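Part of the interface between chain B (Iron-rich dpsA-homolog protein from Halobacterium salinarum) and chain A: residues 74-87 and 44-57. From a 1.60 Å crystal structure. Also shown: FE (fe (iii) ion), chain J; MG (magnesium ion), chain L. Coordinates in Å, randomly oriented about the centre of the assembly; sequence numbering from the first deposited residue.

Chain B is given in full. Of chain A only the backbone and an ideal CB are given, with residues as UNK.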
# COMPACT_ATOMS: atom_id res chain seq x y z
N ALA B 74 -14.26 11.00 17.98
CA ALA B 74 -14.32 11.84 19.17
C ALA B 74 -12.94 12.02 19.79
O ALA B 74 -12.55 13.14 20.15
CB ALA B 74 -15.30 11.29 20.18
N GLU B 75 -12.15 10.97 19.83
CA GLU B 75 -10.79 11.06 20.35
C GLU B 75 -9.94 12.04 19.55
O GLU B 75 -9.21 12.87 20.13
CB GLU B 75 -10.12 9.69 20.38
CG GLU B 75 -9.02 9.66 21.38
CD GLU B 75 -7.65 9.47 20.88
OE1 GLU B 75 -7.28 10.09 19.81
OE2 GLU B 75 -6.95 8.70 21.62
N GLU B 76 -10.09 11.99 18.22
CA GLU B 76 -9.29 12.86 17.33
C GLU B 76 -9.72 14.33 17.43
O GLU B 76 -8.87 15.23 17.48
CB GLU B 76 -9.41 12.40 15.86
CG GLU B 76 -8.91 11.02 15.57
CD GLU B 76 -9.18 10.63 14.13
OE1 GLU B 76 -9.10 11.54 13.25
OE2 GLU B 76 -9.47 9.44 13.85
N VAL B 77 -11.01 14.57 17.57
CA VAL B 77 -11.53 15.92 17.81
C VAL B 77 -11.02 16.45 19.14
O VAL B 77 -10.53 17.57 19.19
CB VAL B 77 -13.07 15.92 17.76
CG1 VAL B 77 -13.61 17.21 18.28
CG2 VAL B 77 -13.53 15.68 16.34
N ALA B 78 -11.05 15.62 20.19
CA ALA B 78 -10.53 16.02 21.48
C ALA B 78 -9.06 16.38 21.39
O ALA B 78 -8.64 17.42 21.93
CB ALA B 78 -10.77 14.96 22.48
N ASP B 79 -8.28 15.59 20.66
CA ASP B 79 -6.87 15.88 20.50
C ASP B 79 -6.64 17.22 19.83
O ASP B 79 -5.78 17.99 20.27
CB ASP B 79 -6.18 14.72 19.75
CG ASP B 79 -4.70 14.83 19.74
OD1 ASP B 79 -4.07 14.63 20.82
OD2 ASP B 79 -4.05 14.99 18.66
N GLU B 80 -7.43 17.52 18.82
CA GLU B 80 -7.29 18.77 18.10
C GLU B 80 -7.67 19.93 18.98
O GLU B 80 -6.99 20.98 18.98
CB GLU B 80 -8.18 18.80 16.88
CG GLU B 80 -7.76 17.77 15.87
CD GLU B 80 -6.82 18.29 14.83
OE1 GLU B 80 -6.90 17.78 13.69
OE2 GLU B 80 -6.03 19.21 15.13
N LEU B 81 -8.71 19.74 19.78
CA LEU B 81 -9.18 20.80 20.69
C LEU B 81 -8.10 21.12 21.73
O LEU B 81 -7.73 22.31 21.98
CB LEU B 81 -10.48 20.36 21.43
CG LEU B 81 -11.74 20.36 20.58
CD1 LEU B 81 -11.57 19.83 19.28
CD2 LEU B 81 -12.82 19.63 21.27
N ALA B 82 -7.58 20.06 22.35
CA ALA B 82 -6.58 20.17 23.37
C ALA B 82 -5.27 20.79 22.87
O ALA B 82 -4.69 21.63 23.58
CB ALA B 82 -6.28 18.85 23.98
N GLU B 83 -4.84 20.40 21.68
CA GLU B 83 -3.60 20.92 21.07
C GLU B 83 -3.78 22.40 20.76
O GLU B 83 -2.84 23.17 20.93
CB GLU B 83 -3.15 20.09 19.88
CG GLU B 83 -2.72 18.71 20.38
CD GLU B 83 -2.19 17.74 19.37
OE1 GLU B 83 -1.75 16.62 19.81
OE2 GLU B 83 -2.19 18.05 18.16
N ARG B 84 -4.99 22.79 20.39
CA ARG B 84 -5.25 24.16 20.05
C ARG B 84 -5.24 25.02 21.29
O ARG B 84 -4.71 26.13 21.26
CB ARG B 84 -6.53 24.34 19.29
CG ARG B 84 -6.73 25.77 18.74
CD ARG B 84 -5.69 26.17 17.68
NE ARG B 84 -5.95 27.46 17.08
CZ ARG B 84 -5.06 28.13 16.35
NH1 ARG B 84 -3.86 27.58 16.09
NH2 ARG B 84 -5.35 29.33 15.89
N VAL B 85 -5.82 24.51 22.39
CA VAL B 85 -5.76 25.15 23.70
C VAL B 85 -4.34 25.46 24.08
O VAL B 85 -4.02 26.59 24.47
CB VAL B 85 -6.47 24.35 24.78
CG1 VAL B 85 -6.02 24.77 26.16
CG2 VAL B 85 -8.05 24.42 24.56
N GLN B 86 -3.50 24.43 23.96
CA GLN B 86 -2.12 24.53 24.33
C GLN B 86 -1.40 25.54 23.41
O GLN B 86 -0.59 26.37 23.87
CB GLN B 86 -1.48 23.17 24.22
CG GLN B 86 -0.35 23.01 25.07
CD GLN B 86 0.83 23.70 24.54
OE1 GLN B 86 1.62 24.28 25.30
NE2 GLN B 86 0.98 23.65 23.25
N ALA B 87 -1.70 25.47 22.12
CA ALA B 87 -1.10 26.36 21.14
C ALA B 87 -1.40 27.85 21.43
O ALA B 87 -0.57 28.71 21.13
CB ALA B 87 -1.60 26.02 19.79
N UNK A 44 -3.53 6.40 33.00
CA UNK A 44 -2.25 6.49 32.31
C UNK A 44 -2.45 7.14 30.95
O UNK A 44 -1.75 8.08 30.59
CB UNK A 44 -1.61 5.11 32.16
N UNK A 45 -3.41 6.62 30.21
CA UNK A 45 -3.73 7.16 28.88
C UNK A 45 -3.95 8.68 28.97
O UNK A 45 -3.38 9.48 28.16
CB UNK A 45 -4.97 6.47 28.30
N UNK A 46 -4.79 9.10 29.92
CA UNK A 46 -5.12 10.52 30.00
C UNK A 46 -3.93 11.39 30.41
O UNK A 46 -3.79 12.52 29.94
CB UNK A 46 -6.27 10.73 30.99
N UNK A 47 -3.04 10.85 31.22
CA UNK A 47 -1.86 11.60 31.64
C UNK A 47 -0.78 11.64 30.55
O UNK A 47 -0.11 12.65 30.38
CB UNK A 47 -1.28 10.99 32.92
N UNK A 48 -0.70 10.57 29.77
CA UNK A 48 0.19 10.55 28.60
C UNK A 48 -0.29 11.59 27.60
O UNK A 48 0.51 12.32 27.01
CB UNK A 48 0.23 9.16 27.96
N UNK A 49 -1.61 11.63 27.39
CA UNK A 49 -2.19 12.67 26.53
C UNK A 49 -1.85 14.05 27.01
O UNK A 49 -1.39 14.85 26.25
CB UNK A 49 -3.71 12.52 26.45
N UNK A 50 -2.01 14.32 28.31
CA UNK A 50 -1.64 15.60 28.87
C UNK A 50 -0.20 15.95 28.54
O UNK A 50 0.11 17.06 28.13
CB UNK A 50 -1.85 15.60 30.39
N UNK A 51 0.70 15.04 28.81
CA UNK A 51 2.12 15.29 28.58
C UNK A 51 2.47 15.48 27.10
O UNK A 51 3.31 16.34 26.80
CB UNK A 51 2.94 14.13 29.15
N UNK A 52 1.87 14.66 26.23
CA UNK A 52 1.90 14.85 24.76
C UNK A 52 1.48 16.26 24.33
O UNK A 52 2.15 16.91 23.59
CB UNK A 52 0.98 13.83 24.09
N UNK A 53 0.38 16.77 24.88
CA UNK A 53 -0.10 18.08 24.52
C UNK A 53 0.83 19.18 24.97
O UNK A 53 1.03 20.16 24.26
CB UNK A 53 -1.49 18.31 25.11
N UNK A 54 1.40 19.04 26.16
CA UNK A 54 2.00 20.17 26.84
C UNK A 54 3.53 20.20 26.70
O UNK A 54 4.14 21.22 26.98
CB UNK A 54 1.61 20.14 28.32
N UNK A 55 4.16 19.10 26.28
CA UNK A 55 5.60 19.04 26.29
C UNK A 55 6.20 20.16 25.42
O UNK A 55 5.75 20.42 24.30
CB UNK A 55 6.07 17.67 25.81
N UNK A 56 7.23 20.78 25.96
CA UNK A 56 7.96 21.87 25.32
C UNK A 56 9.45 21.72 25.51
O UNK A 56 9.91 21.01 26.43
CB UNK A 56 7.50 23.22 25.87
N UNK A 57 10.18 22.47 24.72
CA UNK A 57 11.61 22.58 24.79
C UNK A 57 12.40 21.84 23.74
O UNK A 57 11.87 21.45 22.70
CB UNK A 57 12.07 22.10 26.17
FE FE J . -2.06 14.75 19.43
MG MG L . 3.19 25.99 24.86

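Helix 74-87 of chain B and the chain A helix approach to 9.6 Å between axes at 44°, converging toward their C-terminal ends.

Position 44 has nothing of chain B within 5.5 Å of its ideal CB; it is Leu44(A). At 45 CA-to-CB points sideways, yet the carboxylate of Glu75(B) extends toward this helix. A long side chain ending in a donor would suit, whether tyrosine, lysine or arginine. It is Tyr45(A), chi1 t, whose OH donates to Glu75(B) OE2 at 2.6 Å, near the ring plane. Positions 46, 47 and 48 lie out of reach and are His46(A), Gln47(A) and Leu48(A).

Position 49 points toward chain B, facing the acids Glu75(B) and Asp79(B); a long cation is favoured, lysine or arginine. Lys49(A), chi1 to chi3 all m, brings NZ to 3.1 Å from Asp79(B) OD1, a hydrogen bond within a salt bridge, and to 3.8 Å from Glu75(B) OE1, a long salt bridge. Position 50 points away (Lys50(A)), and 51 is out of reach (His51(A)).

At 52 the visible iron decides. Asp79(B) and Glu83(B) OE1 already bind it; FE lies about 5.6 Å from the ideal CB, too far for aspartate but within reach of histidine or an extended glutamate. His52(A), chi1 t, places NE2 2.2 Å from FE. Its NE2 is 3.0 Å from Glu83(B) OE1 because both bind the metal, not through a hydrogen bond.

Position 53 is the closest in register: its CA is 5.7 Å from Glu83(B) CA, and its ideal CB is 4.8 Å from Gln86(B) CG. The small Ala82(B) leaves room for a broad apolar group, and Asp79(B) offers an acceptor; a large aromatic fits, tryptophan especially. Trp53(A) lays its six-membered ring over Ala82(B) CB, 3.4 Å from the centroid and 14° off the normal, while NE1 donates to Asp79(B) OD1 (2.9 Å, 157°).

At 54 the ideal CB lies 4.8 Å from Gln86(B) CG, so a modest side chain, polar or apolar, would do. Asn54(A) packs OD1 3.4 Å from Gln86(B) CG. Position 55, where helical angles end, points away; it is Val55(A).

Position 56 points toward Gln86(B) and the magnesium, calling for an oxygen ligand on a reaching chain. Glu56(A) supplies OE1, 2.0 Å from MG, alongside Gln86(B) OE1 at 2.4 Å. At 57, phi/psi of 104/-162 would jam a CB against the preceding carbonyl O; it is Gly57(A).

Chain A 44-57: LYHQLKKHHWNVEG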
# COMPACT_ATOMS: atom_id res chain seq x y z
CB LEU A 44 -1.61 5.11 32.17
CG LEU A 44 -0.34 5.10 31.30
CD1 LEU A 44 0.75 5.94 31.95
CD2 LEU A 44 0.06 3.66 30.99
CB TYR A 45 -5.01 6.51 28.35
CG TYR A 45 -5.66 7.24 27.17
CD1 TYR A 45 -5.17 7.10 25.90
CD2 TYR A 45 -6.76 8.04 27.38
CE1 TYR A 45 -5.77 7.76 24.84
CE2 TYR A 45 -7.35 8.74 26.38
CZ TYR A 45 -6.89 8.57 25.09
OH TYR A 45 -7.51 9.26 24.07
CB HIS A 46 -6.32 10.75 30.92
CG HIS A 46 -7.61 10.57 30.21
ND1 HIS A 46 -8.03 11.47 29.25
CD2 HIS A 46 -8.55 9.59 30.26
CE1 HIS A 46 -9.20 11.05 28.76
NE2 HIS A 46 -9.52 9.92 29.35
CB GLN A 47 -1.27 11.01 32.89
CG GLN A 47 -0.23 11.92 33.51
CD GLN A 47 -0.08 11.75 35.02
OE1 GLN A 47 -0.97 12.16 35.78
NE2 GLN A 47 1.02 11.15 35.45
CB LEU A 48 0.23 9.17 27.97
CG LEU A 48 0.94 8.09 28.77
CD1 LEU A 48 0.77 6.75 28.15
CD2 LEU A 48 2.43 8.35 28.93
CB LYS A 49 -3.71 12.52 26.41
CG LYS A 49 -4.20 11.35 25.54
CD LYS A 49 -3.64 11.38 24.18
CE LYS A 49 -4.27 12.35 23.29
NZ LYS A 49 -4.48 11.72 21.88
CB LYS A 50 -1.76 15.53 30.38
CG LYS A 50 -1.33 16.80 31.06
CD LYS A 50 -1.53 16.65 32.55
CE LYS A 50 -1.14 17.92 33.25
NZ LYS A 50 -1.18 17.86 34.75
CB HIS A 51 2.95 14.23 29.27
CG HIS A 51 2.76 14.23 30.76
ND1 HIS A 51 3.10 13.17 31.57
CD2 HIS A 51 2.25 15.19 31.57
CE1 HIS A 51 2.80 13.48 32.82
NE2 HIS A 51 2.29 14.70 32.85
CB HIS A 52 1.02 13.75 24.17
CG HIS A 52 0.59 13.94 22.75
ND1 HIS A 52 1.42 13.64 21.68
CD2 HIS A 52 -0.61 14.23 22.23
CE1 HIS A 52 0.73 13.76 20.55
NE2 HIS A 52 -0.50 14.15 20.85
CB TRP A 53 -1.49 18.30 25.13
CG TRP A 53 -2.59 17.38 24.64
CD1 TRP A 53 -2.74 16.80 23.37
CD2 TRP A 53 -3.71 16.94 25.39
NE1 TRP A 53 -3.86 16.01 23.35
CE2 TRP A 53 -4.48 16.10 24.57
CE3 TRP A 53 -4.14 17.18 26.68
CZ2 TRP A 53 -5.66 15.53 24.99
CZ3 TRP A 53 -5.32 16.62 27.09
CH2 TRP A 53 -6.05 15.80 26.27
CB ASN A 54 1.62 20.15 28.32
CG ASN A 54 0.17 20.56 28.57
OD1 ASN A 54 -0.26 21.58 28.11
ND2 ASN A 54 -0.57 19.74 29.27
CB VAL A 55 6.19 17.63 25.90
CG1 VAL A 55 5.76 17.21 24.49
CG2 VAL A 55 7.69 17.61 26.11
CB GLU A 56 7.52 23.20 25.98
CG GLU A 56 6.11 23.65 25.66
CD GLU A 56 5.61 24.86 26.47
OE1 GLU A 56 4.46 25.29 26.18
OE2 GLU A 56 6.27 25.37 27.40
O HOH W 1 -7.26 12.89 22.30
O HOH W 2 2.10 26.81 23.38
O HOH W 3 -0.97 14.61 17.81
O HOH W 4 -2.49 12.52 19.03
O HOH W 5 4.46 27.48 24.53
O HOH W 6 2.41 27.11 26.53
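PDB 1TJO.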